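Local coordinates for putative phosphomannomutase (PDB 1TUO), which probably interconverts sugar phosphates as a magnesium-dependent phosphomutase of the phosphohexose mutase family, perhaps acting on phosphopentoses, at residues F27-R41 with A63-L77. Sequence-based numbering, arbitrary orientation.
Sequences FTFATLHRLAEAYGR and AFARALSGHLAGMGL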
loop_
_atom_site.group_PDB
_atom_site.type_symbol
_atom_site.label_atom_id
_atom_site.label_comp_id
_atom_site.label_asym_id
_atom_site.label_seq_id
_atom_site.Cartn_x
_atom_site.Cartn_y
_atom_site.Cartn_z
ATOM N N PHE A 27 -1.124 -3.901 -22.367
ATOM C CA PHE A 27 -1.091 -5.117 -21.559
ATOM C C PHE A 27 -1.891 -6.224 -22.233
ATOM O O PHE A 27 -3.096 -6.356 -22.019
ATOM C CB PHE A 27 -1.649 -4.862 -20.159
ATOM C CG PHE A 27 -1.182 -5.866 -19.141
ATOM C CD1 PHE A 27 0.033 -5.693 -18.489
ATOM C CD2 PHE A 27 -1.918 -7.013 -18.889
ATOM C CE1 PHE A 27 0.508 -6.664 -17.597
ATOM C CE2 PHE A 27 -1.453 -7.988 -18.003
ATOM C CZ PHE A 27 -0.238 -7.808 -17.358
ATOM N N THR A 28 -1.204 -7.013 -23.054
ATOM C CA THR A 28 -1.826 -8.111 -23.781
ATOM C C THR A 28 -1.173 -9.430 -23.389
ATOM O O THR A 28 -0.139 -9.449 -22.708
ATOM C CB THR A 28 -1.635 -7.935 -25.299
ATOM O OG1 THR A 28 -0.231 -7.972 -25.597
ATOM C CG2 THR A 28 -2.212 -6.599 -25.761
ATOM N N PHE A 29 -1.761 -10.541 -23.818
ATOM C CA PHE A 29 -1.157 -11.828 -23.501
ATOM C C PHE A 29 0.202 -11.912 -24.193
ATOM O O PHE A 29 1.138 -12.528 -23.677
ATOM C CB PHE A 29 -2.062 -12.979 -23.931
ATOM C CG PHE A 29 -3.191 -13.233 -22.978
ATOM C CD1 PHE A 29 -4.418 -12.599 -23.136
ATOM C CD2 PHE A 29 -3.001 -14.064 -21.872
ATOM C CE1 PHE A 29 -5.444 -12.784 -22.205
ATOM C CE2 PHE A 29 -4.017 -14.254 -20.937
ATOM C CZ PHE A 29 -5.239 -13.615 -21.101
ATOM N N ALA A 30 0.310 -11.279 -25.357
ATOM C CA ALA A 30 1.571 -11.269 -26.095
ATOM C C ALA A 30 2.646 -10.566 -25.265
ATOM O O ALA A 30 3.781 -11.045 -25.171
ATOM C CB ALA A 30 1.393 -10.556 -27.427
ATOM N N THR A 31 2.293 -9.429 -24.667
ATOM C CA THR A 31 3.268 -8.709 -23.854
ATOM C C THR A 31 3.589 -9.451 -22.553
ATOM O O THR A 31 4.697 -9.412 -22.031
ATOM C CB THR A 31 2.685 -7.337 -23.526
ATOM O OG1 THR A 31 2.780 -6.498 -24.682
ATOM C CG2 THR A 31 3.467 -6.698 -22.374
ATOM N N LEU A 32 2.543 -10.098 -22.004
ATOM C CA LEU A 32 2.720 -10.899 -20.797
ATOM C C LEU A 32 3.744 -12.026 -21.012
ATOM O O LEU A 32 4.580 -12.311 -20.171
ATOM C CB LEU A 32 1.354 -11.483 -20.422
ATOM C CG LEU A 32 1.350 -12.221 -19.083
ATOM C CD1 LEU A 32 1.846 -13.666 -19.206
ATOM C CD2 LEU A 32 2.223 -11.555 -18.018
ATOM N N HIS A 33 3.634 -12.704 -22.175
ATOM C CA HIS A 33 4.568 -13.791 -22.463
ATOM C C HIS A 33 5.993 -13.279 -22.709
ATOM O O HIS A 33 6.983 -13.932 -22.404
ATOM C CB HIS A 33 4.063 -14.544 -23.698
ATOM C CG HIS A 33 3.042 -15.574 -23.283
ATOM N ND1 HIS A 33 3.334 -16.620 -22.476
ATOM C CD2 HIS A 33 1.670 -15.616 -23.581
ATOM C CE1 HIS A 33 2.174 -17.274 -22.289
ATOM N NE2 HIS A 33 1.159 -16.698 -22.938
ATOM N N ARG A 34 6.142 -12.069 -23.241
ATOM C CA ARG A 34 7.469 -11.508 -23.442
ATOM C C ARG A 34 8.054 -11.207 -22.061
ATOM O O ARG A 34 9.238 -11.445 -21.803
ATOM C CB ARG A 34 7.390 -10.223 -24.268
ATOM C CG ARG A 34 7.009 -10.448 -25.721
ATOM C CD ARG A 34 6.758 -9.125 -26.438
ATOM N NE ARG A 34 7.940 -8.271 -26.485
ATOM C CZ ARG A 34 7.920 -6.987 -26.829
ATOM N NH1 ARG A 34 6.770 -6.406 -27.156
ATOM N NH2 ARG A 34 9.048 -6.284 -26.849
ATOM N N LEU A 35 7.213 -10.698 -21.166
ATOM C CA LEU A 35 7.674 -10.383 -19.817
ATOM C C LEU A 35 8.024 -11.674 -19.074
ATOM O O LEU A 35 9.011 -11.721 -18.333
ATOM C CB LEU A 35 6.601 -9.612 -19.044
ATOM C CG LEU A 35 6.963 -9.193 -17.614
ATOM C CD1 LEU A 35 8.260 -8.389 -17.615
ATOM C CD2 LEU A 35 5.829 -8.369 -17.025
ATOM N N ALA A 36 7.227 -12.719 -19.282
ATOM C CA ALA A 36 7.471 -14.001 -18.624
ATOM C C ALA A 36 8.832 -14.549 -19.030
ATOM O O ALA A 36 9.586 -15.044 -18.194
ATOM C CB ALA A 36 6.379 -14.997 -18.979
ATOM N N GLU A 37 9.142 -14.455 -20.319
ATOM C CA GLU A 37 10.423 -14.936 -20.827
ATOM C C GLU A 37 11.577 -14.180 -20.176
ATOM O O GLU A 37 12.584 -14.777 -19.785
ATOM C CB GLU A 37 10.493 -14.755 -22.347
ATOM C CG GLU A 37 11.721 -15.393 -22.986
ATOM C CD GLU A 37 11.632 -16.909 -23.053
ATOM O OE1 GLU A 37 12.679 -17.554 -23.274
ATOM O OE2 GLU A 37 10.519 -17.458 -22.901
ATOM N N ALA A 38 11.433 -12.864 -20.066
ATOM C CA ALA A 38 12.463 -12.023 -19.466
ATOM C C ALA A 38 12.685 -12.403 -18.011
ATOM O O ALA A 38 13.816 -12.565 -17.560
ATOM C CB ALA A 38 12.053 -10.563 -19.549
ATOM N N TYR A 39 11.587 -12.532 -17.279
ATOM C CA TYR A 39 11.648 -12.877 -15.869
ATOM C C TYR A 39 12.238 -14.268 -15.636
ATOM O O TYR A 39 13.063 -14.458 -14.738
ATOM C CB TYR A 39 10.241 -12.787 -15.266
ATOM C CG TYR A 39 10.191 -12.975 -13.771
ATOM C CD1 TYR A 39 11.037 -12.250 -12.926
ATOM C CD2 TYR A 39 9.274 -13.849 -13.196
ATOM C CE1 TYR A 39 10.968 -12.394 -11.537
ATOM C CE2 TYR A 39 9.196 -13.999 -11.812
ATOM C CZ TYR A 39 10.041 -13.272 -10.992
ATOM O OH TYR A 39 9.954 -13.412 -9.623
ATOM N N GLY A 40 11.824 -15.231 -16.451
ATOM C CA GLY A 40 12.334 -16.583 -16.309
ATOM C C GLY A 40 13.825 -16.656 -16.583
ATOM O O GLY A 40 14.568 -17.312 -15.847
ATOM N N ARG A 41 14.267 -15.987 -17.645
ATOM C CA ARG A 41 15.683 -15.984 -17.998
ATOM C C ARG A 41 16.473 -15.369 -16.854
ATOM O O ARG A 41 17.549 -15.854 -16.490
ATOM C CB ARG A 41 15.919 -15.183 -19.286
ATOM C CG ARG A 41 15.260 -15.793 -20.516
ATOM C CD ARG A 41 15.724 -15.140 -21.816
ATOM N NE ARG A 41 14.973 -15.647 -22.966
ATOM C CZ ARG A 41 15.292 -15.423 -24.238
ATOM N NH1 ARG A 41 16.359 -14.698 -24.544
ATOM N NH2 ARG A 41 14.540 -15.926 -25.209
ATOM N N ALA A 63 -6.567 -15.131 -15.623
ATOM C CA ALA A 63 -6.070 -15.744 -16.853
ATOM C C ALA A 63 -4.612 -15.366 -17.128
ATOM O O ALA A 63 -3.816 -16.204 -17.566
ATOM C CB ALA A 63 -6.951 -15.339 -18.037
ATOM N N PHE A 64 -4.261 -14.107 -16.875
ATOM C CA PHE A 64 -2.888 -13.657 -17.086
ATOM C C PHE A 64 -1.959 -14.378 -16.115
ATOM O O PHE A 64 -0.842 -14.753 -16.471
ATOM C CB PHE A 64 -2.777 -12.142 -16.882
ATOM C CG PHE A 64 -3.307 -11.320 -18.041
ATOM C CD1 PHE A 64 -4.360 -10.436 -17.860
ATOM C CD2 PHE A 64 -2.717 -11.405 -19.296
ATOM C CE1 PHE A 64 -4.818 -9.639 -18.919
ATOM C CE2 PHE A 64 -3.169 -10.617 -20.355
ATOM C CZ PHE A 64 -4.219 -9.732 -20.161
ATOM N N ALA A 65 -2.424 -14.569 -14.883
ATOM C CA ALA A 65 -1.617 -15.251 -13.873
ATOM C C ALA A 65 -1.383 -16.719 -14.238
ATOM O O ALA A 65 -0.294 -17.256 -14.027
ATOM C CB ALA A 65 -2.293 -15.152 -12.504
ATOM N N ARG A 66 -2.405 -17.376 -14.771
ATOM C CA ARG A 66 -2.266 -18.771 -15.163
ATOM C C ARG A 66 -1.277 -18.866 -16.326
ATOM O O ARG A 66 -0.454 -19.780 -16.380
ATOM C CB ARG A 66 -3.624 -19.352 -15.579
ATOM C CG ARG A 66 -4.612 -19.533 -14.429
ATOM C CD ARG A 66 -5.782 -20.429 -14.836
ATOM N NE ARG A 66 -6.572 -19.857 -15.922
ATOM C CZ ARG A 66 -7.557 -18.978 -15.757
ATOM N NH1 ARG A 66 -7.887 -18.564 -14.542
ATOM N NH2 ARG A 66 -8.215 -18.513 -16.810
ATOM N N ALA A 67 -1.354 -17.905 -17.241
ATOM C CA ALA A 67 -0.472 -17.880 -18.406
ATOM C C ALA A 67 0.978 -17.676 -17.971
ATOM O O ALA A 67 1.889 -18.344 -18.466
ATOM C CB ALA A 67 -0.895 -16.764 -19.358
ATOM N N LEU A 68 1.189 -16.748 -17.045
ATOM C CA LEU A 68 2.537 -16.479 -16.550
ATOM C C LEU A 68 3.087 -17.699 -15.808
ATOM O O LEU A 68 4.255 -18.067 -15.975
ATOM C CB LEU A 68 2.528 -15.256 -15.620
ATOM C CG LEU A 68 3.828 -14.942 -14.872
ATOM C CD1 LEU A 68 4.956 -14.684 -15.862
ATOM C CD2 LEU A 68 3.613 -13.727 -13.962
ATOM N N SER A 69 2.245 -18.328 -14.994
ATOM C CA SER A 69 2.659 -19.497 -14.223
ATOM C C SER A 69 3.088 -20.628 -15.150
ATOM O O SER A 69 4.146 -21.239 -14.964
ATOM C CB SER A 69 1.514 -19.963 -13.313
ATOM O OG SER A 69 1.180 -18.954 -12.364
ATOM N N GLY A 70 2.266 -20.898 -16.157
ATOM C CA GLY A 70 2.586 -21.958 -17.095
ATOM C C GLY A 70 3.877 -21.680 -17.842
ATOM O O GLY A 70 4.702 -22.578 -18.017
ATOM N N HIS A 71 4.057 -20.440 -18.289
ATOM C CA HIS A 71 5.262 -20.073 -19.023
ATOM C C HIS A 71 6.526 -20.270 -18.178
ATOM O O HIS A 71 7.514 -20.861 -18.641
ATOM C CB HIS A 71 5.168 -18.615 -19.497
ATOM C CG HIS A 71 6.193 -18.245 -20.527
ATOM N ND1 HIS A 71 5.857 -17.711 -21.753
ATOM C CD2 HIS A 71 7.544 -18.328 -20.511
ATOM C CE1 HIS A 71 6.958 -17.484 -22.449
ATOM N NE2 HIS A 71 7.997 -17.849 -21.717
ATOM N N LEU A 72 6.501 -19.779 -16.940
ATOM C CA LEU A 72 7.662 -19.918 -16.071
ATOM C C LEU A 72 7.941 -21.394 -15.798
ATOM O O LEU A 72 9.093 -21.819 -15.796
ATOM C CB LEU A 72 7.438 -19.160 -14.757
ATOM C CG LEU A 72 7.343 -17.636 -14.899
ATOM C CD1 LEU A 72 7.059 -17.013 -13.530
ATOM C CD2 LEU A 72 8.648 -17.083 -15.488
ATOM N N ALA A 73 6.884 -22.171 -15.584
ATOM C CA ALA A 73 7.029 -23.602 -15.324
ATOM C C ALA A 73 7.651 -24.298 -16.537
ATOM O O ALA A 73 8.479 -25.203 -16.392
ATOM C CB ALA A 73 5.662 -24.216 -14.999
ATOM N N GLY A 74 7.247 -23.872 -17.729
ATOM C CA GLY A 74 7.784 -24.454 -18.948
ATOM C C GLY A 74 9.256 -24.126 -19.154
ATOM O O GLY A 74 9.950 -24.810 -19.909
ATOM N N MET A 75 9.735 -23.078 -18.486
ATOM C CA MET A 75 11.134 -22.678 -18.605
ATOM C C MET A 75 12.025 -23.399 -17.598
ATOM O O MET A 75 13.244 -23.307 -17.679
ATOM C CB MET A 75 11.276 -21.167 -18.415
ATOM C CG MET A 75 10.703 -20.350 -19.559
ATOM S SD MET A 75 10.909 -18.588 -19.286
ATOM C CE MET A 75 12.700 -18.406 -19.524
ATOM N N GLY A 76 11.419 -24.098 -16.640
ATOM C CA GLY A 76 12.214 -24.820 -15.658
ATOM C C GLY A 76 12.072 -24.363 -14.216
ATOM O O GLY A 76 12.650 -24.968 -13.308
ATOM N N LEU A 77 11.326 -23.289 -13.989
ATOM C CA LEU A 77 11.121 -22.808 -12.630
ATOM C C LEU A 77 10.022 -23.631 -11.979
ATOM O O LEU A 77 9.116 -24.110 -12.661
ATOM C CB LEU A 77 10.688 -21.334 -12.624
ATOM C CG LEU A 77 11.681 -20.238 -13.022
ATOM C CD1 LEU A 77 12.951 -20.386 -12.194
ATOM C CD2 LEU A 77 11.997 -20.322 -14.494
#
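Glu37 OE1 takes two bonds from Arg41, which grips it side-on through NE (3.0 Å) and NH2 with the oxygen near the guanidinium plane, while Glu37 OE2 turns across the helix interface to His71. The contact joins helices 29-45 and 61-75, near neighbours in the alpha/beta/alpha domain I of the phosphohexose mutase fold; the axes of 29-41 and 63-75 approach to 9.3 Å and cross at -39°. His71 NE2 donates to Glu37 OE2 at 2.8 Å, nearly straight and in the ring plane, and on the other side of the ring ND1 shares a 2.8 Å bond with His33 ND1. The imidazole of His71 is thus held at both nitrogens, which fixes its rotation, and Ala36 CB lies over one face in a CH-pi contact. The carboxylate would probably favour the proton on NE2 of His71. Replacing Glu37 by an alanine is likely to leave His71 NE2 and the Arg41 guanidinium without the carboxylate that each of them uses and let the imidazole turn more freely. At the other end, Phe64 is sandwiched: Phe29 stacks on one face, with planes 24° apart and centroids 4.2 Å apart, and the edge of Phe27 meets the opposite face in a T-shaped pair. With CG anti to the carbonyl carbon (chi1 -77°), Phe64 reaches between the two rings; Leu106 and Leu116 of the domain sheet also touch it. Between the ends, Leu32 CD1 rests on Ala67 and Leu68, and Leu68 CD1 presses tightly on Ala36 CB at 3.4 Å. Farther along, Met75 is a knob in the hole formed by Ala36, Glu37, Gly40 and Arg41: its chain bends at chi3, bringing CE to 3.4 Å from Arg41 N.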